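Cytochrome P450 (CYP102L1) (Mycobacterium phage Adler, PDB 6N6Q) binds haem and is probably a monooxygenase that activates dioxygen to oxidise an organic substrate, as other cytochromes P450 do. Local coordinates at residues 328-333 / 391-396; 302-307 / 435-440. All blocks are in the same frame, centred on the assembly; numbering follows the deposited sequence.

Contact 1: 328-333 / 391-396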
ATOM      1  N   LEU A 328      12.522  14.153 -10.312  1.00 53.41           N
ATOM      2  CA  LEU A 328      11.613  15.057  -9.607  1.00 56.25           C
ATOM      3  C   LEU A 328      11.882  14.921  -8.114  1.00 59.68           C
ATOM      4  O   LEU A 328      11.227  14.153  -7.408  1.00 64.04           O
ATOM      5  CB  LEU A 328      10.162  14.741  -9.950  1.00 52.33           C
ATOM      6  CG  LEU A 328       9.782  14.846 -11.428  1.00 52.58           C
ATOM      7  CD1 LEU A 328       8.351  14.382 -11.655  1.00 46.37           C
ATOM      8  CD2 LEU A 328       9.970  16.270 -11.928  1.00 50.45           C
ATOM      9  N   ARG A 329      12.867  15.682  -7.630  1.00 58.55           N
ATOM     10  CA  ARG A 329      13.289  15.559  -6.236  1.00 59.90           C
ATOM     11  C   ARG A 329      12.200  16.022  -5.276  1.00 63.67           C
ATOM     12  O   ARG A 329      11.874  15.322  -4.310  1.00 63.62           O
ATOM     13  CB  ARG A 329      14.573  16.356  -6.001  1.00 64.73           C
ATOM     14  CG  ARG A 329      14.799  16.711  -4.537  1.00 68.25           C
ATOM     15  CD  ARG A 329      15.903  17.738  -4.360  1.00 67.88           C
ATOM     16  NE  ARG A 329      15.842  18.377  -3.047  1.00 71.36           N
ATOM     17  CZ  ARG A 329      16.439  17.909  -1.956  1.00 82.10           C
ATOM     18  NH1 ARG A 329      17.147  16.788  -2.013  1.00 84.31           N
ATOM     19  NH2 ARG A 329      16.327  18.561  -0.805  1.00 78.19           N
ATOM     20  N   TYR A 330      11.632  17.206  -5.518  1.00 56.78           N
ATOM     21  CA  TYR A 330      10.688  17.767  -4.554  1.00 59.65           C
ATOM     22  C   TYR A 330       9.395  16.965  -4.506  1.00 54.86           C
ATOM     23  O   TYR A 330       8.820  16.774  -3.429  1.00 56.57           O
ATOM     24  CB  TYR A 330      10.397  19.230  -4.879  1.00 58.99           C
ATOM     25  CG  TYR A 330       9.552  19.904  -3.822  1.00 51.42           C
ATOM     26  CD1 TYR A 330      10.111  20.308  -2.617  1.00 56.13           C
ATOM     27  CD2 TYR A 330       8.197  20.126  -4.024  1.00 54.53           C
ATOM     28  CE1 TYR A 330       9.345  20.920  -1.643  1.00 53.85           C
ATOM     29  CE2 TYR A 330       7.422  20.738  -3.055  1.00 58.40           C
ATOM     30  CZ  TYR A 330       8.003  21.132  -1.868  1.00 56.74           C
ATOM     31  OH  TYR A 330       7.239  21.743  -0.900  1.00 61.36           O
ATOM     32  N   LEU A 331       8.918  16.487  -5.659  1.00 61.09           N
ATOM     33  CA  LEU A 331       7.716  15.660  -5.661  1.00 53.23           C
ATOM     34  C   LEU A 331       7.942  14.355  -4.909  1.00 53.64           C
ATOM     35  O   LEU A 331       7.019  13.838  -4.271  1.00 44.41           O
ATOM     36  CB  LEU A 331       7.265  15.384  -7.095  1.00 53.35           C
ATOM     37  CG  LEU A 331       5.855  14.811  -7.248  1.00 57.54           C
ATOM     38  CD1 LEU A 331       4.850  15.662  -6.484  1.00 56.33           C
ATOM     39  CD2 LEU A 331       5.469  14.716  -8.715  1.00 46.80           C
ATOM     40  N   ARG A 332       9.162  13.815  -4.965  1.00 54.59           N
ATOM     41  CA  ARG A 332       9.492  12.651  -4.151  1.00 55.59           C
ATOM     42  C   ARG A 332       9.462  12.996  -2.666  1.00 55.30           C
ATOM     43  O   ARG A 332       9.049  12.176  -1.837  1.00 52.70           O
ATOM     44  CB  ARG A 332      10.861  12.105  -4.556  1.00 51.91           C
ATOM     45  CG  ARG A 332      11.396  11.001  -3.657  1.00 62.97           C
ATOM     46  CD  ARG A 332      10.464   9.795  -3.616  1.00 67.06           C
ATOM     47  NE  ARG A 332      11.087   8.668  -2.929  1.00 64.16           N
ATOM     48  CZ  ARG A 332      11.769   7.708  -3.544  1.00 69.14           C
ATOM     49  NH1 ARG A 332      11.906   7.731  -4.863  1.00 65.55           N
ATOM     50  NH2 ARG A 332      12.311   6.722  -2.842  1.00 71.94           N
ATOM     51  N   LEU A 333       9.888  14.212  -2.311  1.00 52.55           N
ATOM     52  CA  LEU A 333       9.833  14.630  -0.915  1.00 57.54           C
ATOM     53  C   LEU A 333       8.400  14.841  -0.447  1.00 53.74           C
ATOM     54  O   LEU A 333       8.116  14.720   0.750  1.00 54.86           O
ATOM     55  CB  LEU A 333      10.650  15.908  -0.711  1.00 55.18           C
ATOM     56  CG  LEU A 333      12.163  15.783  -0.889  1.00 57.42           C
ATOM     57  CD1 LEU A 333      12.852  17.089  -0.521  1.00 55.86           C
ATOM     58  CD2 LEU A 333      12.709  14.632  -0.061  1.00 42.90           C
ATOM     59  N   PHE A 391       3.007  19.173   7.879  1.00 56.87           N
ATOM     60  CA  PHE A 391       3.386  18.656   6.566  1.00 58.71           C
ATOM     61  C   PHE A 391       4.473  19.567   6.004  1.00 60.15           C
ATOM     62  O   PHE A 391       4.195  20.683   5.558  1.00 57.99           O
ATOM     63  CB  PHE A 391       2.177  18.585   5.639  1.00 55.37           C
ATOM     64  CG  PHE A 391       2.479  17.994   4.291  1.00 54.31           C
ATOM     65  CD1 PHE A 391       2.515  16.621   4.114  1.00 61.85           C
ATOM     66  CD2 PHE A 391       2.724  18.810   3.199  1.00 60.42           C
ATOM     67  CE1 PHE A 391       2.794  16.071   2.874  1.00 60.37           C
ATOM     68  CE2 PHE A 391       3.002  18.266   1.958  1.00 61.11           C
ATOM     69  CZ  PHE A 391       3.037  16.896   1.796  1.00 51.77           C
ATOM     70  N   LYS A 392       5.717  19.096   6.040  1.00 59.50           N
ATOM     71  CA  LYS A 392       6.865  19.864   5.558  1.00 62.12           C
ATOM     72  C   LYS A 392       7.739  18.939   4.720  1.00 60.61           C
ATOM     73  O   LYS A 392       8.541  18.167   5.270  1.00 58.06           O
ATOM     74  CB  LYS A 392       7.657  20.471   6.713  1.00 60.26           C
ATOM     75  CG  LYS A 392       6.816  21.278   7.691  1.00 64.94           C
ATOM     76  CD  LYS A 392       7.649  21.819   8.846  1.00 75.21           C
ATOM     77  CE  LYS A 392       8.558  22.951   8.398  1.00 77.15           C
ATOM     78  NZ  LYS A 392       9.190  23.636   9.560  1.00 77.27           N
ATOM     79  N   PRO A 393       7.610  18.983   3.391  1.00 57.20           N
ATOM     80  CA  PRO A 393       8.387  18.059   2.546  1.00 50.46           C
ATOM     81  C   PRO A 393       9.890  18.213   2.688  1.00 59.97           C
ATOM     82  O   PRO A 393      10.611  17.212   2.595  1.00 57.45           O
ATOM     83  CB  PRO A 393       7.919  18.408   1.126  1.00 55.81           C
ATOM     84  CG  PRO A 393       6.573  19.031   1.310  1.00 62.21           C
ATOM     85  CD  PRO A 393       6.652  19.781   2.608  1.00 63.63           C
ATOM     86  N   GLU A 394      10.385  19.433   2.914  1.00 60.39           N
ATOM     87  CA  GLU A 394      11.824  19.644   3.031  1.00 60.87           C
ATOM     88  C   GLU A 394      12.425  18.885   4.208  1.00 64.36           C
ATOM     89  O   GLU A 394      13.646  18.690   4.250  1.00 58.37           O
ATOM     90  CB  GLU A 394      12.135  21.138   3.158  1.00 63.10           C
ATOM     91  CG  GLU A 394      11.960  21.934   1.869  1.00 70.07           C
ATOM     92  CD  GLU A 394      10.559  22.502   1.702  1.00 81.61           C
ATOM     93  OE1 GLU A 394       9.617  21.984   2.345  1.00 68.16           O
ATOM     94  OE2 GLU A 394      10.405  23.474   0.930  1.00 69.29           O
ATOM     95  N   ARG A 395      11.594  18.454   5.158  1.00 57.57           N
ATOM     96  CA  ARG A 395      12.079  17.667   6.287  1.00 61.78           C
ATOM     97  C   ARG A 395      12.698  16.350   5.837  1.00 63.05           C
ATOM     98  O   ARG A 395      13.676  15.889   6.438  1.00 64.72           O
ATOM     99  CB  ARG A 395      10.925  17.401   7.255  1.00 69.06           C
ATOM    100  CG  ARG A 395      11.252  16.465   8.401  1.00 64.82           C
ATOM    101  CD  ARG A 395      10.004  15.738   8.876  1.00 62.40           C
ATOM    102  NE  ARG A 395       8.826  16.603   8.876  1.00 58.29           N
ATOM    103  CZ  ARG A 395       8.536  17.475   9.836  1.00 64.00           C
ATOM    104  NH1 ARG A 395       9.345  17.610  10.880  1.00 60.42           N
ATOM    105  NH2 ARG A 395       7.439  18.216   9.753  1.00 59.65           N
ATOM    106  N   MET A 396      12.156  15.738   4.786  1.00 58.46           N
ATOM    107  CA  MET A 396      12.557  14.397   4.380  1.00 63.73           C
ATOM    108  C   MET A 396      13.819  14.374   3.527  1.00 64.22           C
ATOM    109  O   MET A 396      14.114  13.338   2.919  1.00 68.41           O
ATOM    110  CB  MET A 396      11.409  13.712   3.634  1.00 57.97           C
ATOM    111  CG  MET A 396      10.138  13.583   4.454  1.00 55.88           C
ATOM    112  SD  MET A 396      10.420  12.762   6.036  1.00 59.97           S
ATOM    113  CE  MET A 396      10.928  11.133   5.489  1.00 57.38           C
TER
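L333 and Y330, one turn apart on helix 329-341, pack against P393 and E394 of the 3-10 segment 393-395, and M396 next to it. L333 points at the turn, with its CB 4.1 Å from P393 CB and its CG anti to the carbonyl carbon (chi1 -67°). L333 CD2 lies 4.0 Å from M396 CB. Leucine suits this place because its aliphatic side chain is buried against these two carbons; its methyls also pack near P393 O and M396 O. Y330 has a flat ring long enough for its far end to reach the neighbouring segment, and Y330 OH lies 3.6 Å from P393 CG. E394 bends at chi2 to bring its CD to the ring edge; E394 OE2 is 3.8 Å from Y330 CE1, and the ring and carboxylate planes are 73° apart. The turn has the P-E-R sequence of the P450 PERF motif, and the helix carries the ExxR motif as E337 and R340. In the next shell R395, turned away from 328-333, forms a salt bridge from NE to E337 OE2 and another from NH1 to D387. M396 also rests on W384 and Y409, while Y330 leans on V300 and Q303 of helix 298-311.

Contact 2: 302-307 / 435-440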
ATOM      1  N   ALA A 302       2.983  25.036  -5.023  1.00 55.33           N
ATOM      2  CA  ALA A 302       3.687  25.905  -5.960  1.00 57.09           C
ATOM      3  C   ALA A 302       5.059  25.340  -6.309  1.00 54.83           C
ATOM      4  O   ALA A 302       5.450  25.311  -7.482  1.00 52.19           O
ATOM      5  CB  ALA A 302       3.814  27.313  -5.378  1.00 49.12           C
ATOM      6  N   GLN A 303       5.804  24.882  -5.301  1.00 49.63           N
ATOM      7  CA  GLN A 303       7.143  24.360  -5.557  1.00 53.05           C
ATOM      8  C   GLN A 303       7.090  23.060  -6.353  1.00 59.87           C
ATOM      9  O   GLN A 303       7.954  22.809  -7.201  1.00 58.62           O
ATOM     10  CB  GLN A 303       7.889  24.162  -4.237  1.00 46.15           C
ATOM     11  CG  GLN A 303       9.347  23.775  -4.408  1.00 61.49           C
ATOM     12  CD  GLN A 303      10.143  23.883  -3.120  1.00 73.27           C
ATOM     13  OE1 GLN A 303       9.645  24.377  -2.107  1.00 69.31           O
ATOM     14  NE2 GLN A 303      11.390  23.421  -3.155  1.00 67.76           N
ATOM     15  N   ALA A 304       6.080  22.226  -6.102  1.00 62.89           N
ATOM     16  CA  ALA A 304       5.943  20.989  -6.865  1.00 55.86           C
ATOM     17  C   ALA A 304       5.462  21.269  -8.284  1.00 56.87           C
ATOM     18  O   ALA A 304       5.967  20.675  -9.245  1.00 50.46           O
ATOM     19  CB  ALA A 304       4.992  20.031  -6.151  1.00 50.66           C
ATOM     20  N   ARG A 305       4.490  22.173  -8.435  1.00 52.70           N
ATOM     21  CA  ARG A 305       4.011  22.519  -9.769  1.00 54.88           C
ATOM     22  C   ARG A 305       5.102  23.184 -10.597  1.00 56.51           C
ATOM     23  O   ARG A 305       5.101  23.070 -11.828  1.00 55.20           O
ATOM     24  CB  ARG A 305       2.785  23.427  -9.674  1.00 54.30           C
ATOM     25  CG  ARG A 305       1.850  23.340 -10.866  1.00 60.18           C
ATOM     26  CD  ARG A 305       0.603  24.190 -10.664  1.00 62.91           C
ATOM     27  NE  ARG A 305      -0.122  23.835  -9.447  1.00 71.26           N
ATOM     28  CZ  ARG A 305      -1.023  22.859  -9.367  1.00 57.66           C
ATOM     29  NH1 ARG A 305      -1.309  22.131 -10.436  1.00 61.31           N
ATOM     30  NH2 ARG A 305      -1.635  22.610  -8.217  1.00 57.02           N
ATOM     31  N   ALA A 306       6.043  23.873  -9.946  1.00 57.34           N
ATOM     32  CA  ALA A 306       7.155  24.469 -10.678  1.00 59.76           C
ATOM     33  C   ALA A 306       8.162  23.417 -11.122  1.00 57.49           C
ATOM     34  O   ALA A 306       8.791  23.568 -12.176  1.00 54.16           O
ATOM     35  CB  ALA A 306       7.843  25.533  -9.823  1.00 43.23           C
ATOM     36  N   GLU A 307       8.328  22.349 -10.338  1.00 56.39           N
ATOM     37  CA  GLU A 307       9.270  21.300 -10.709  1.00 54.62           C
ATOM     38  C   GLU A 307       8.755  20.487 -11.891  1.00 56.64           C
ATOM     39  O   GLU A 307       9.538  20.074 -12.755  1.00 51.59           O
ATOM     40  CB  GLU A 307       9.543  20.391  -9.513  1.00 51.37           C
ATOM     41  CG  GLU A 307      10.722  19.451  -9.704  1.00 51.89           C
ATOM     42  CD  GLU A 307      10.886  18.482  -8.548  1.00 66.74           C
ATOM     43  OE1 GLU A 307       9.896  17.807  -8.189  1.00 65.05           O
ATOM     44  OE2 GLU A 307      12.003  18.401  -7.991  1.00 69.82           O
ATOM     45  N   ALA A 435       1.423  14.195 -13.293  1.00 48.30           N
ATOM     46  CA  ALA A 435       0.428  14.450 -14.329  1.00 50.84           C
ATOM     47  C   ALA A 435      -0.712  15.315 -13.806  1.00 46.34           C
ATOM     48  O   ALA A 435      -1.190  16.213 -14.507  1.00 54.23           O
ATOM     49  CB  ALA A 435      -0.107  13.129 -14.878  1.00 46.12           C
ATOM     50  N   ILE A 436      -1.157  15.064 -12.575  1.00 44.16           N
ATOM     51  CA  ILE A 436      -2.271  15.827 -12.018  1.00 50.72           C
ATOM     52  C   ILE A 436      -1.872  17.284 -11.807  1.00 49.58           C
ATOM     53  O   ILE A 436      -2.602  18.205 -12.191  1.00 53.45           O
ATOM     54  CB  ILE A 436      -2.764  15.172 -10.713  1.00 49.55           C
ATOM     55  CG1 ILE A 436      -3.417  13.821 -11.017  1.00 53.29           C
ATOM     56  CG2 ILE A 436      -3.734  16.088  -9.982  1.00 47.61           C
ATOM     57  CD1 ILE A 436      -3.758  13.013  -9.788  1.00 49.70           C
ATOM     58  N   LEU A 437      -0.702  17.514 -11.204  1.00 43.96           N
ATOM     59  CA  LEU A 437      -0.240  18.880 -10.972  1.00 50.87           C
ATOM     60  C   LEU A 437       0.046  19.613 -12.277  1.00 54.59           C
ATOM     61  O   LEU A 437      -0.110  20.838 -12.346  1.00 54.69           O
ATOM     62  CB  LEU A 437       1.011  18.871 -10.098  1.00 50.76           C
ATOM     63  CG  LEU A 437       0.826  18.493  -8.631  1.00 46.11           C
ATOM     64  CD1 LEU A 437       2.166  18.512  -7.927  1.00 43.15           C
ATOM     65  CD2 LEU A 437      -0.152  19.445  -7.964  1.00 48.06           C
ATOM     66  N   HIS A 438       0.471  18.889 -13.311  1.00 47.96           N
ATOM     67  CA  HIS A 438       0.770  19.506 -14.595  1.00 56.50           C
ATOM     68  C   HIS A 438      -0.494  19.894 -15.354  1.00 59.20           C
ATOM     69  O   HIS A 438      -0.508  20.923 -16.039  1.00 59.63           O
ATOM     70  CB  HIS A 438       1.622  18.552 -15.437  1.00 55.43           C
ATOM     71  CG  HIS A 438       2.066  19.124 -16.745  1.00 56.22           C
ATOM     72  ND1 HIS A 438       1.259  19.138 -17.863  1.00 61.20           N
ATOM     73  CD2 HIS A 438       3.238  19.690 -17.118  1.00 58.07           C
ATOM     74  CE1 HIS A 438       1.914  19.696 -18.866  1.00 59.40           C
ATOM     75  NE2 HIS A 438       3.116  20.039 -18.441  1.00 65.20           N
ATOM     76  N   GLN A 439      -1.559  19.101 -15.232  1.00 52.29           N
ATOM     77  CA  GLN A 439      -2.776  19.295 -16.008  1.00 50.69           C
ATOM     78  C   GLN A 439      -3.866  20.050 -15.264  1.00 54.33           C
ATOM     79  O   GLN A 439      -4.633  20.784 -15.897  1.00 54.33           O
ATOM     80  CB  GLN A 439      -3.335  17.939 -16.456  1.00 55.28           C
ATOM     81  CG  GLN A 439      -2.392  17.144 -17.332  1.00 57.93           C
ATOM     82  CD  GLN A 439      -2.095  17.843 -18.641  1.00 58.84           C
ATOM     83  OE1 GLN A 439      -0.943  18.152 -18.946  1.00 53.34           O
ATOM     84  NE2 GLN A 439      -3.137  18.097 -19.425  1.00 51.24           N
ATOM     85  N   PHE A 440      -3.970  19.883 -13.948  1.00 54.68           N
ATOM     86  CA  PHE A 440      -5.062  20.461 -13.182  1.00 56.42           C
ATOM     87  C   PHE A 440      -4.521  21.285 -12.023  1.00 54.89           C
ATOM     88  O   PHE A 440      -3.364  21.149 -11.618  1.00 52.59           O
ATOM     89  CB  PHE A 440      -6.003  19.382 -12.627  1.00 51.35           C
ATOM     90  CG  PHE A 440      -6.506  18.422 -13.662  1.00 61.36           C
ATOM     91  CD1 PHE A 440      -7.563  18.763 -14.488  1.00 57.18           C
ATOM     92  CD2 PHE A 440      -5.929  17.171 -13.803  1.00 58.62           C
ATOM     93  CE1 PHE A 440      -8.030  17.880 -15.438  1.00 59.27           C
ATOM     94  CE2 PHE A 440      -6.393  16.282 -14.751  1.00 58.21           C
ATOM     95  CZ  PHE A 440      -7.444  16.638 -15.570  1.00 58.74           C
TER
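R305 supplies the polar part of this contact, sending its guanidinium to the C-terminal end of helix 422-439. Its NH1 lies 2.6 Å from L437 O and equally 2.6 Å from F440 O; both hydrogen bonds are weak, bent to about 120° at the hydrogen. F440 O and I436 O sit at the guanidinium edge, near its plane. An arginine suits this place: L437 O lies near the helix end, whose partial negative charge probably attracts a cation, and F440 O is the carbonyl of the residue that leaves the helix. L437 O is gripped a second time, by R470 NE. R305 CG, anti to the backbone N (chi1 -153°), comes within 3.5 Å of L437 O, and R305 CD lies 3.8 Å from the same oxygen.

The apolar contacts centre on L437, which points at the other helix. Its CD1 meets A304 CB at 3.7 Å, and its CD2 lies over one face of the guanidinium, 3.5 Å from R305 NH2. In P450 nomenclature these are the J and L helices; here their local axes are almost perpendicular, at 91°, with a closest approach of 9.2 Å. The small A304 suits such a crossing, offering a methyl to the leucine while also touching Y330.

On the far side, H438 ND1 donates to Q439 OE1 at 2.6 Å, and H438 NE2 hydrogen-bonds to W312 O.

In the fold
From the N terminus, the chain first passes through 302-307 on helix 298-311, then 328-333 at the start of helix 329-341. Contact 1 closes a loop when 391-396 returns to that helix after the intervening strands and helices; contact 2 closes a larger one when the end of helix 422-439 reaches 302-307. Contact 1 is therefore nested inside contact 2, and their centres are about 14 Å apart. They meet at E307, whose OE2 lies 2.8 Å from Y330 N and OE1 3.0 Å from L331 N, both probable hydrogen bonds. Helix 298-311 thus bridges the start of helix 329-341 and the C-terminal end of helix 422-439.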